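Local structure of putative peptidase (Chlamydophila abortus, 3CE2) at residues Gln21-Asp25 and Gly360-Tyr365; Val88-Leu92 and Tyr375-Cys379; Val334-Tyr338 and Asp350-Gln354; Lys370-Tyr375 and Val386-Tyr390. The protein probably acts as a zinc-dependent oligopeptidase of the M3B family, cleaving small bioactive peptides. Residues are numbered along the deposited sequence.

Contact 1: Gln21-Asp25 and Gly360-Tyr365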
loop_
_atom_site.group_PDB
_atom_site.type_symbol
_atom_site.label_atom_id
_atom_site.label_comp_id
_atom_site.label_asym_id
_atom_site.label_seq_id
_atom_site.Cartn_x
_atom_site.Cartn_y
_atom_site.Cartn_z
ATOM N N GLN A 21 23.826 19.295 -6.804
ATOM C CA GLN A 21 24.206 18.350 -5.752
ATOM C C GLN A 21 23.032 18.087 -4.801
ATOM O O GLN A 21 23.060 17.198 -3.966
ATOM C CB GLN A 21 25.437 18.850 -4.978
ATOM C CG GLN A 21 25.577 20.379 -4.936
ATOM C CD GLN A 21 26.318 20.879 -3.692
ATOM O OE1 GLN A 21 26.687 20.092 -2.816
ATOM N NE2 GLN A 21 26.524 22.194 -3.609
ATOM N N ASP A 22 21.979 18.865 -4.939
ATOM C CA ASP A 22 20.824 18.672 -4.100
ATOM C C ASP A 22 19.752 17.882 -4.840
ATOM O O ASP A 22 18.719 17.531 -4.283
ATOM C CB ASP A 22 20.312 20.030 -3.643
ATOM C CG ASP A 22 21.211 20.659 -2.598
ATOM O OD1 ASP A 22 22.119 19.953 -2.096
ATOM O OD2 ASP A 22 21.002 21.849 -2.272
ATOM N N CYS A 23 20.033 17.569 -6.093
ATOM C CA CYS A 23 19.052 16.968 -6.959
ATOM C C CYS A 23 19.444 15.577 -7.386
ATOM O O CYS A 23 20.612 15.214 -7.365
ATOM C CB CYS A 23 18.864 17.836 -8.203
ATOM S SG CYS A 23 18.642 19.538 -7.756
ATOM N N TRP A 24 18.447 14.808 -7.783
ATOM C CA TRP A 24 18.726 13.531 -8.320
ATOM C C TRP A 24 19.359 13.741 -9.683
ATOM O O TRP A 24 19.210 14.809 -10.294
ATOM C CB TRP A 24 17.472 12.657 -8.404
ATOM C CG TRP A 24 16.279 13.276 -9.024
ATOM C CD1 TRP A 24 16.247 14.233 -9.999
ATOM C CD2 TRP A 24 14.917 12.952 -8.732
ATOM N NE1 TRP A 24 14.949 14.534 -10.321
ATOM C CE2 TRP A 24 14.110 13.767 -9.554
ATOM C CE3 TRP A 24 14.300 12.056 -7.847
ATOM C CZ2 TRP A 24 12.716 13.714 -9.520
ATOM C CZ3 TRP A 24 12.913 12.000 -7.816
ATOM C CH2 TRP A 24 12.138 12.824 -8.648
ATOM N N ASP A 25 20.090 12.709 -10.120
ATOM C CA ASP A 25 20.774 12.679 -11.399
ATOM C C ASP A 25 20.081 11.682 -12.309
ATOM O O ASP A 25 20.260 10.461 -12.186
ATOM C CB ASP A 25 22.245 12.299 -11.216
ATOM C CG ASP A 25 22.969 12.062 -12.551
ATOM O OD1 ASP A 25 22.445 12.420 -13.625
ATOM O OD2 ASP A 25 24.080 11.506 -12.523
ATOM N N GLY A 360 23.295 10.052 -6.612
ATOM C CA GLY A 360 22.209 10.865 -7.163
ATOM C C GLY A 360 20.812 10.248 -7.185
ATOM O O GLY A 360 20.036 10.478 -8.105
ATOM N N TRP A 361 20.483 9.458 -6.175
ATOM C CA TRP A 361 19.161 8.855 -6.102
ATOM C C TRP A 361 18.092 9.885 -5.700
ATOM O O TRP A 361 16.942 9.820 -6.143
ATOM C CB TRP A 361 19.175 7.752 -5.052
ATOM C CG TRP A 361 19.889 6.515 -5.461
ATOM C CD1 TRP A 361 20.771 6.371 -6.498
ATOM C CD2 TRP A 361 19.789 5.235 -4.837
ATOM N NE1 TRP A 361 21.215 5.079 -6.557
ATOM C CE2 TRP A 361 20.633 4.360 -5.546
ATOM C CE3 TRP A 361 19.060 4.743 -3.748
ATOM C CZ2 TRP A 361 20.778 3.017 -5.198
ATOM C CZ3 TRP A 361 19.204 3.415 -3.397
ATOM C CH2 TRP A 361 20.056 2.563 -4.119
ATOM N N VAL A 362 18.506 10.826 -4.861
ATOM C CA VAL A 362 17.604 11.669 -4.108
ATOM C C VAL A 362 17.473 13.077 -4.631
ATOM O O VAL A 362 18.457 13.786 -4.767
ATOM C CB VAL A 362 18.154 11.872 -2.715
ATOM C CG1 VAL A 362 17.017 12.031 -1.741
ATOM C CG2 VAL A 362 19.051 10.708 -2.347
ATOM N N ASP A 363 16.246 13.495 -4.878
ATOM C CA ASP A 363 15.959 14.915 -4.951
ATOM C C ASP A 363 15.568 15.417 -3.554
ATOM O O ASP A 363 14.451 15.200 -3.099
ATOM C CB ASP A 363 14.848 15.171 -5.954
ATOM C CG ASP A 363 15.021 16.479 -6.670
ATOM O OD1 ASP A 363 15.976 16.607 -7.466
ATOM O OD2 ASP A 363 14.202 17.381 -6.427
ATOM N N LYS A 364 16.480 16.094 -2.874
ATOM C CA LYS A 364 16.319 16.348 -1.431
ATOM C C LYS A 364 15.268 17.333 -0.907
ATOM O O LYS A 364 14.634 17.072 0.121
ATOM C CB LYS A 364 17.662 16.762 -0.825
ATOM C CG LYS A 364 18.704 15.680 -0.889
ATOM C CD LYS A 364 19.995 16.145 -0.271
ATOM C CE LYS A 364 21.150 15.425 -0.872
ATOM N NZ LYS A 364 22.145 16.443 -1.248
ATOM N N TYR A 365 15.142 18.495 -1.545
ATOM C CA TYR A 365 14.528 19.644 -0.869
ATOM C C TYR A 365 13.371 20.270 -1.621
ATOM O O TYR A 365 13.189 20.038 -2.808
ATOM C CB TYR A 365 15.568 20.739 -0.647
ATOM C CG TYR A 365 16.764 20.393 0.191
ATOM C CD1 TYR A 365 16.630 20.027 1.528
ATOM C CD2 TYR A 365 18.048 20.519 -0.329
ATOM C CE1 TYR A 365 17.767 19.733 2.320
ATOM C CE2 TYR A 365 19.190 20.238 0.448
ATOM C CZ TYR A 365 19.040 19.846 1.765
ATOM O OH TYR A 365 20.166 19.549 2.510
#
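Gln21 contributes its carbonyl: Lys364 NZ hydrogen-bonds to Gln21 O at 3.0 Å, and the same ammonium makes a long salt bridge to Asp22 OD1 at 3.6 Å. Asp22 is also held through its backbone, where Lys364 N donates to Asp22 O (3.0 Å, 167° at the hydrogen). At Cys23 the two segments come closest, Cys23 CA lying 4.2 Å from Asp363 CA. Trp24 N then donates to Asp363 OD1 at 3.1 Å, while Asp363 CB lies 3.8 Å from the centroid of the six-membered Trp24 ring, 22° off its normal, a CH-pi contact. Trp24 NE1 turns to Gln96 instead. Last, Asp25 N donates to Gly360 O at 3.0 Å; a CB on Gly360 would clash with Asp25 CB, and its phi of 69° also favours glycine. Backbone bonds at both ends and a carboxylate between them thus fix the N-terminal loop along the edge strand 362-363 without a regular ladder. Asp363 serves twice, OD1 accepting from Trp24 N and OD2 pairing with Arg15 and Lys370, so its buried charge is balanced.

Contact 2: Val88-Leu92 and Tyr375-Cys379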
loop_
_atom_site.group_PDB
_atom_site.type_symbol
_atom_site.label_atom_id
_atom_site.label_comp_id
_atom_site.label_asym_id
_atom_site.label_seq_id
_atom_site.Cartn_x
_atom_site.Cartn_y
_atom_site.Cartn_z
ATOM N N VAL A 88 9.279 7.208 -16.945
ATOM C CA VAL A 88 9.912 7.526 -15.715
ATOM C C VAL A 88 10.667 8.820 -15.893
ATOM O O VAL A 88 10.585 9.715 -15.051
ATOM C CB VAL A 88 10.832 6.358 -15.288
ATOM C CG1 VAL A 88 11.852 6.808 -14.260
ATOM C CG2 VAL A 88 9.966 5.200 -14.744
ATOM N N TYR A 89 11.380 8.938 -17.003
ATOM C CA TYR A 89 12.168 10.145 -17.253
ATOM C C TYR A 89 11.293 11.399 -17.318
ATOM O O TYR A 89 11.616 12.411 -16.713
ATOM C CB TYR A 89 12.950 10.029 -18.555
ATOM C CG TYR A 89 13.750 11.263 -18.837
ATOM C CD1 TYR A 89 15.049 11.371 -18.381
ATOM C CD2 TYR A 89 13.202 12.335 -19.539
ATOM C CE1 TYR A 89 15.791 12.486 -18.610
ATOM C CE2 TYR A 89 13.939 13.478 -19.772
ATOM C CZ TYR A 89 15.240 13.541 -19.303
ATOM O OH TYR A 89 16.032 14.644 -19.521
ATOM N N ALA A 90 10.198 11.334 -18.073
ATOM C CA ALA A 90 9.271 12.464 -18.196
ATOM C C ALA A 90 8.596 12.820 -16.853
ATOM O O ALA A 90 8.540 13.990 -16.448
ATOM C CB ALA A 90 8.234 12.167 -19.252
ATOM N N HIS A 91 8.100 11.797 -16.168
ATOM C CA HIS A 91 7.406 11.967 -14.884
ATOM C C HIS A 91 8.329 12.552 -13.802
ATOM O O HIS A 91 7.933 13.424 -13.032
ATOM C CB HIS A 91 6.788 10.628 -14.456
ATOM C CG HIS A 91 6.429 10.555 -13.009
ATOM N ND1 HIS A 91 7.241 9.944 -12.069
ATOM C CD2 HIS A 91 5.341 11.007 -12.338
ATOM C CE1 HIS A 91 6.674 10.038 -10.879
ATOM N NE2 HIS A 91 5.519 10.673 -11.015
ATOM N N LEU A 92 9.564 12.075 -13.748
ATOM C CA LEU A 92 10.506 12.590 -12.773
ATOM C C LEU A 92 10.797 14.054 -13.093
ATOM O O LEU A 92 10.911 14.872 -12.184
ATOM C CB LEU A 92 11.813 11.789 -12.792
ATOM C CG LEU A 92 11.890 10.337 -12.330
ATOM C CD1 LEU A 92 13.351 9.856 -12.438
ATOM C CD2 LEU A 92 11.368 10.165 -10.913
ATOM N N TYR A 375 8.208 9.847 -2.449
ATOM C CA TYR A 375 8.050 8.553 -3.113
ATOM C C TYR A 375 9.365 7.974 -3.610
ATOM O O TYR A 375 10.393 8.642 -3.592
ATOM C CB TYR A 375 7.062 8.645 -4.291
ATOM C CG TYR A 375 7.538 9.497 -5.446
ATOM C CD1 TYR A 375 8.654 9.123 -6.216
ATOM C CD2 TYR A 375 6.862 10.672 -5.791
ATOM C CE1 TYR A 375 9.079 9.903 -7.296
ATOM C CE2 TYR A 375 7.277 11.464 -6.870
ATOM C CZ TYR A 375 8.383 11.077 -7.619
ATOM O OH TYR A 375 8.796 11.873 -8.670
ATOM N N SER A 376 9.297 6.714 -4.051
ATOM C CA SER A 376 10.370 6.036 -4.765
ATOM C C SER A 376 9.856 5.645 -6.118
ATOM O O SER A 376 8.716 5.222 -6.266
ATOM C CB SER A 376 10.757 4.756 -4.051
ATOM O OG SER A 376 10.602 4.941 -2.666
ATOM N N SER A 377 10.709 5.753 -7.118
ATOM C CA SER A 377 10.304 5.399 -8.454
ATOM C C SER A 377 11.562 4.984 -9.188
ATOM O O SER A 377 12.617 4.863 -8.585
ATOM C CB SER A 377 9.602 6.594 -9.135
ATOM O OG SER A 377 9.239 6.299 -10.471
ATOM N N GLY A 378 11.451 4.782 -10.490
ATOM C CA GLY A 378 12.570 4.326 -11.291
ATOM C C GLY A 378 11.996 3.234 -12.144
ATOM O O GLY A 378 10.800 2.965 -12.087
ATOM N N CYS A 379 12.819 2.607 -12.961
ATOM C CA CYS A 379 12.332 1.454 -13.706
ATOM C C CYS A 379 13.471 0.489 -13.800
ATOM O O CYS A 379 14.533 0.712 -13.196
ATOM C CB CYS A 379 11.874 1.845 -15.110
ATOM S SG CYS A 379 13.188 2.686 -16.019
#
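Helix 88-92 and strand 375-377 run nearly antiparallel, with 153° between their directions, and their axes approach no closer than 11.2 Å. This is helix-on-sheet packing, in which the long N-terminal helix 66-96 meets an outer strand of the small three-stranded sheet of the M3 catalytic region. The closest CA pair, Val88 and Gly378, is 6.1 Å apart, so side chains fill most of the gap, and no hydrogen bond crosses it. One helical turn separates Val88 from His91 and Leu92; Val88 and His91 point toward the strand segment, and Leu92, set sideways, brings its end nearer. Val88 CG2 reaches Gly378 O at 3.6 Å and Cys379 CB at 3.9 Å. Gly378, with phi 134° and psi -178°, has a backbone shape that calls for glycine. Further along, the His91 and Tyr375 rings pair obliquely, centroids 5.6 Å apart and planes at 34°. The Tyr375 hydroxyl is hydrogen-bonded to Asp95 of the same helix, whereas Ser376 points away from the helix and bonds to Glu403. Leu92 CD2 completes the interface, lying 3.8 Å from Tyr375 OH at the ring edge.

Contact 3: Val334-Tyr338 and Asp350-Gln354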
loop_
_atom_site.group_PDB
_atom_site.type_symbol
_atom_site.label_atom_id
_atom_site.label_comp_id
_atom_site.label_asym_id
_atom_site.label_seq_id
_atom_site.Cartn_x
_atom_site.Cartn_y
_atom_site.Cartn_z
ATOM N N VAL A 334 21.001 11.098 7.332
ATOM C CA VAL A 334 21.767 9.979 6.819
ATOM C C VAL A 334 22.591 9.251 7.893
ATOM O O VAL A 334 22.540 8.032 7.998
ATOM C CB VAL A 334 22.673 10.415 5.673
ATOM C CG1 VAL A 334 23.462 9.220 5.173
ATOM C CG2 VAL A 334 21.833 11.022 4.544
ATOM N N ASP A 335 23.335 9.985 8.707
ATOM C CA ASP A 335 24.125 9.343 9.753
ATOM C C ASP A 335 23.220 8.529 10.659
ATOM O O ASP A 335 23.595 7.454 11.140
ATOM C CB ASP A 335 24.884 10.381 10.582
ATOM C CG ASP A 335 25.916 11.126 9.767
ATOM O OD1 ASP A 335 26.292 10.603 8.691
ATOM O OD2 ASP A 335 26.345 12.229 10.196
ATOM N N LEU A 336 22.023 9.058 10.889
ATOM C CA LEU A 336 21.043 8.400 11.734
ATOM C C LEU A 336 20.552 7.101 11.078
ATOM O O LEU A 336 20.591 6.029 11.691
ATOM C CB LEU A 336 19.881 9.349 12.021
ATOM C CG LEU A 336 19.027 9.009 13.241
ATOM C CD1 LEU A 336 19.921 8.740 14.453
ATOM C CD2 LEU A 336 18.035 10.125 13.519
ATOM N N ILE A 337 20.105 7.201 9.830
ATOM C CA ILE A 337 19.673 6.029 9.091
ATOM C C ILE A 337 20.780 4.983 9.147
ATOM O O ILE A 337 20.553 3.832 9.535
ATOM C CB ILE A 337 19.406 6.362 7.605
ATOM C CG1 ILE A 337 18.174 7.252 7.469
ATOM C CG2 ILE A 337 19.225 5.087 6.790
ATOM C CD1 ILE A 337 17.010 6.723 8.224
ATOM N N TYR A 338 21.981 5.410 8.777
ATOM C CA TYR A 338 23.127 4.527 8.669
ATOM C C TYR A 338 23.359 3.681 9.927
ATOM O O TYR A 338 23.581 2.478 9.849
ATOM C CB TYR A 338 24.369 5.342 8.319
ATOM C CG TYR A 338 25.553 4.498 7.943
ATOM C CD1 TYR A 338 25.699 4.020 6.655
ATOM C CD2 TYR A 338 26.531 4.179 8.880
ATOM C CE1 TYR A 338 26.787 3.248 6.299
ATOM C CE2 TYR A 338 27.622 3.399 8.539
ATOM C CZ TYR A 338 27.743 2.941 7.246
ATOM O OH TYR A 338 28.824 2.162 6.892
ATOM N N ASP A 350 25.498 0.552 3.258
ATOM C CA ASP A 350 26.387 1.336 2.395
ATOM C C ASP A 350 25.707 1.665 1.091
ATOM O O ASP A 350 25.721 2.802 0.662
ATOM C CB ASP A 350 27.708 0.597 2.102
ATOM C CG ASP A 350 28.658 0.595 3.291
ATOM O OD1 ASP A 350 28.589 1.533 4.116
ATOM O OD2 ASP A 350 29.471 -0.347 3.409
ATOM N N THR A 351 25.124 0.667 0.444
ATOM C CA THR A 351 24.410 0.937 -0.796
ATOM C C THR A 351 23.399 2.079 -0.639
ATOM O O THR A 351 23.357 2.983 -1.452
ATOM C CB THR A 351 23.750 -0.322 -1.336
ATOM O OG1 THR A 351 24.783 -1.255 -1.643
ATOM C CG2 THR A 351 22.995 -0.037 -2.613
ATOM N N LEU A 352 22.618 2.044 0.432
ATOM C CA LEU A 352 21.634 3.085 0.699
ATOM C C LEU A 352 22.323 4.413 0.939
ATOM O O LEU A 352 21.878 5.435 0.442
ATOM C CB LEU A 352 20.770 2.733 1.916
ATOM C CG LEU A 352 19.683 3.742 2.257
ATOM C CD1 LEU A 352 18.916 4.139 0.999
ATOM C CD2 LEU A 352 18.723 3.166 3.283
ATOM N N LYS A 353 23.409 4.396 1.704
ATOM C CA LYS A 353 24.123 5.614 1.986
ATOM C C LYS A 353 24.682 6.186 0.686
ATOM O O LYS A 353 24.562 7.382 0.431
ATOM C CB LYS A 353 25.223 5.381 3.016
ATOM C CG LYS A 353 25.795 6.671 3.647
ATOM C CD LYS A 353 27.001 6.361 4.500
ATOM C CE LYS A 353 27.710 7.607 4.966
ATOM N NZ LYS A 353 27.332 7.953 6.359
ATOM N N GLN A 354 25.258 5.338 -0.157
ATOM C CA GLN A 354 25.778 5.796 -1.455
ATOM C C GLN A 354 24.695 6.420 -2.319
ATOM O O GLN A 354 24.939 7.420 -2.997
ATOM C CB GLN A 354 26.483 4.669 -2.242
ATOM C CG GLN A 354 27.841 4.234 -1.676
ATOM C CD GLN A 354 28.583 5.373 -0.958
ATOM O OE1 GLN A 354 28.739 5.349 0.264
ATOM N NE2 GLN A 354 29.023 6.378 -1.717
#
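Lys353 and Tyr338 bury more surface here than any other residue, 83 and 78 Å², and their CA atoms, 6.8 Å apart, form the nearest pair. The lysine chain is extended (chi1 to chi3 all t) and lies along the tyrosine: Lys353 CD sits 3.4 Å from Tyr338 CD1, and Lys353 NZ is 4.5 Å from the ring centroid, 22° off the normal, a cation-pi interaction. A long salt bridge joins the same NZ to Asp335 OD1 at 3.7 Å. At the ring edge, near its plane, Tyr338 OH donates to Asp350 OD1 at 2.9 Å. Val334 CG1 packs on Lys353 CG at 3.8 Å, and Ile337 CG2 meets Leu352 CD2 at 4.0 Å on the buried side. The helices are antiparallel (166° between directions, axes 10.3 Å apart), as expected of a helical hairpin formed by 330-340 and 345-357, which are consecutive in the chain. Both rest on helix 394-416, which carries the zinc ligands His402 and His406: Ile337 touches Ala401, and Thr351 touches Met408 and Tyr411.

Contact 4: Lys370-Tyr375 and Val386-Tyr390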
loop_
_atom_site.group_PDB
_atom_site.type_symbol
_atom_site.label_atom_id
_atom_site.label_comp_id
_atom_site.label_asym_id
_atom_site.label_seq_id
_atom_site.Cartn_x
_atom_site.Cartn_y
_atom_site.Cartn_z
ATOM N N LYS A 370 7.665 22.026 -6.930
ATOM C CA LYS A 370 8.078 20.638 -6.877
ATOM C C LYS A 370 6.921 19.805 -6.337
ATOM O O LYS A 370 6.235 20.252 -5.429
ATOM C CB LYS A 370 9.290 20.493 -5.960
ATOM C CG LYS A 370 9.894 19.073 -5.969
ATOM C CD LYS A 370 11.047 18.989 -4.987
ATOM C CE LYS A 370 11.601 17.593 -4.856
ATOM N NZ LYS A 370 12.893 17.640 -4.098
ATOM N N ARG A 371 6.682 18.616 -6.897
ATOM C CA ARG A 371 5.637 17.714 -6.377
ATOM C C ARG A 371 5.749 17.601 -4.852
ATOM O O ARG A 371 6.858 17.568 -4.305
ATOM C CB ARG A 371 5.753 16.328 -7.016
ATOM C CG ARG A 371 4.712 15.303 -6.546
ATOM C CD ARG A 371 3.354 15.671 -7.096
ATOM N NE ARG A 371 3.330 15.618 -8.566
ATOM C CZ ARG A 371 2.429 16.230 -9.340
ATOM N NH1 ARG A 371 1.466 16.968 -8.794
ATOM N NH2 ARG A 371 2.493 16.118 -10.665
ATOM N N SER A 372 4.606 17.547 -4.171
ATOM C CA SER A 372 4.560 17.412 -2.702
ATOM C C SER A 372 4.829 15.997 -2.185
ATOM O O SER A 372 4.737 14.999 -2.934
ATOM C CB SER A 372 3.172 17.804 -2.192
ATOM O OG SER A 372 3.147 19.169 -1.855
ATOM N N GLY A 373 5.091 15.918 -0.883
ATOM C CA GLY A 373 5.234 14.640 -0.199
ATOM C C GLY A 373 6.509 13.904 -0.590
ATOM O O GLY A 373 7.566 14.530 -0.714
ATOM N N ALA A 374 6.396 12.590 -0.803
ATOM C CA ALA A 374 7.557 11.718 -1.042
ATOM C C ALA A 374 7.220 10.407 -1.757
ATOM O O ALA A 374 6.091 9.911 -1.677
ATOM C CB ALA A 374 8.263 11.418 0.272
ATOM N N TYR A 375 8.208 9.847 -2.449
ATOM C CA TYR A 375 8.050 8.553 -3.113
ATOM C C TYR A 375 9.365 7.974 -3.610
ATOM O O TYR A 375 10.393 8.642 -3.592
ATOM C CB TYR A 375 7.062 8.645 -4.291
ATOM C CG TYR A 375 7.538 9.497 -5.446
ATOM C CD1 TYR A 375 8.654 9.123 -6.216
ATOM C CD2 TYR A 375 6.862 10.672 -5.791
ATOM C CE1 TYR A 375 9.079 9.903 -7.296
ATOM C CE2 TYR A 375 7.277 11.464 -6.870
ATOM C CZ TYR A 375 8.383 11.077 -7.619
ATOM O OH TYR A 375 8.796 11.873 -8.670
ATOM N N VAL A 386 14.440 8.745 -5.469
ATOM C CA VAL A 386 13.635 9.119 -4.329
ATOM C C VAL A 386 13.343 10.600 -4.399
ATOM O O VAL A 386 14.271 11.427 -4.364
ATOM C CB VAL A 386 14.391 8.883 -3.036
ATOM C CG1 VAL A 386 13.535 9.298 -1.874
ATOM C CG2 VAL A 386 14.759 7.453 -2.933
ATOM N N LEU A 387 12.061 10.934 -4.488
ATOM C CA LEU A 387 11.641 12.308 -4.309
ATOM C C LEU A 387 11.284 12.632 -2.851
ATOM O O LEU A 387 10.360 12.066 -2.270
ATOM C CB LEU A 387 10.478 12.628 -5.228
ATOM C CG LEU A 387 10.087 14.106 -5.143
ATOM C CD1 LEU A 387 9.652 14.629 -6.517
ATOM C CD2 LEU A 387 9.024 14.331 -4.049
ATOM N N LEU A 388 12.035 13.556 -2.276
ATOM C CA LEU A 388 11.822 14.042 -0.918
ATOM C C LEU A 388 11.416 15.532 -0.915
ATOM O O LEU A 388 11.628 16.269 -1.904
ATOM C CB LEU A 388 13.132 13.891 -0.125
ATOM C CG LEU A 388 13.403 12.800 0.923
ATOM C CD1 LEU A 388 12.876 11.464 0.537
ATOM C CD2 LEU A 388 14.892 12.690 1.235
ATOM N N ASN A 389 10.841 15.976 0.198
ATOM C CA ASN A 389 10.679 17.402 0.480
ATOM C C ASN A 389 11.260 17.669 1.865
ATOM O O ASN A 389 10.552 18.017 2.815
ATOM C CB ASN A 389 9.211 17.806 0.371
ATOM C CG ASN A 389 8.809 18.102 -1.067
ATOM O OD1 ASN A 389 9.176 19.145 -1.626
ATOM N ND2 ASN A 389 8.073 17.171 -1.685
ATOM N N TYR A 390 12.568 17.458 1.973
ATOM C CA TYR A 390 13.199 17.280 3.268
ATOM C C TYR A 390 13.123 18.556 4.082
ATOM O O TYR A 390 13.585 19.583 3.627
ATOM C CB TYR A 390 14.655 16.811 3.113
ATOM C CG TYR A 390 15.235 16.499 4.447
ATOM C CD1 TYR A 390 14.921 15.309 5.084
ATOM C CD2 TYR A 390 16.029 17.429 5.123
ATOM C CE1 TYR A 390 15.409 15.026 6.364
ATOM C CE2 TYR A 390 16.526 17.158 6.393
ATOM C CZ TYR A 390 16.208 15.954 7.015
ATOM O OH TYR A 390 16.692 15.655 8.279
#
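One antiparallel hydrogen-bonded pair, Tyr375 with Leu387 (CA-CA 5.3 Å), satisfies both backbone groups of each residue: Tyr375 N donates to Leu387 O at 3.1 Å and Leu387 N to Tyr375 O at 3.0 Å. Two CA-H...O contacts flank them, Ala374 CA to Leu387 O (3.1 Å) and Val386 CA to Tyr375 O (3.4 Å). Before this pair the chain bends away from strand geometry, and side chains supply the donors. Asn389 ND2 donates to two carbonyls, Arg371 O and Gly373 O, both at 2.9 Å with angles of 167° and 162°, and so bridges the bend; the phi of 70° at Gly373 favours glycine there. Lys370 NZ donates to Leu388 O at 2.9 Å, and its charge is met by Asp363, with Tyr365 O as a further acceptor. The end of Arg371 leads away from segment 386-390 to a salt bridge with Asp95, which also accepts the Tyr375 hydroxyl. The apolar partner is Leu387, whose CB lies 3.7 Å from the centroid of the Tyr375 ring, 17° off its normal (CH-pi). Strand 385-387 is central in the sheet, parallel to 362-363 and antiparallel to 375-377. Val386 packs on Ser407 of helix 394-416, the HExxH helix: this is the small sheet beside the zinc-binding helix of a gluzincin-type metallopeptidase.

Contacts 1, 2 and 4 converge on one three-stranded sheet; contact 3 lies outside it, a helical pairing against helix 394-416, and touches contact 1 where Thr351 CG2 packs on Trp361 CH2 (4.2 Å). Contact 4 joins strand 375-377 to central strand 385-387. Contact 1 adds the N-terminal loop at strand 362-363, and contact 2 adds helix 66-96 at strand 375-377; Tyr375 belongs to contacts 2 and 4, and Trp24 touches both Leu92 and Tyr375. A 2.7 Å salt bridge, Asp363 OD2 to Lys370 NZ, ties contacts 1 and 4. None is wholly core: contact 2 involves no exposed residue, contact 4 two. Contacts 1 and 4 mix backbone and side-chain hydrogen bonds, contact 2 is van der Waals packing, and contact 3 sets polar pairs over an apolar base.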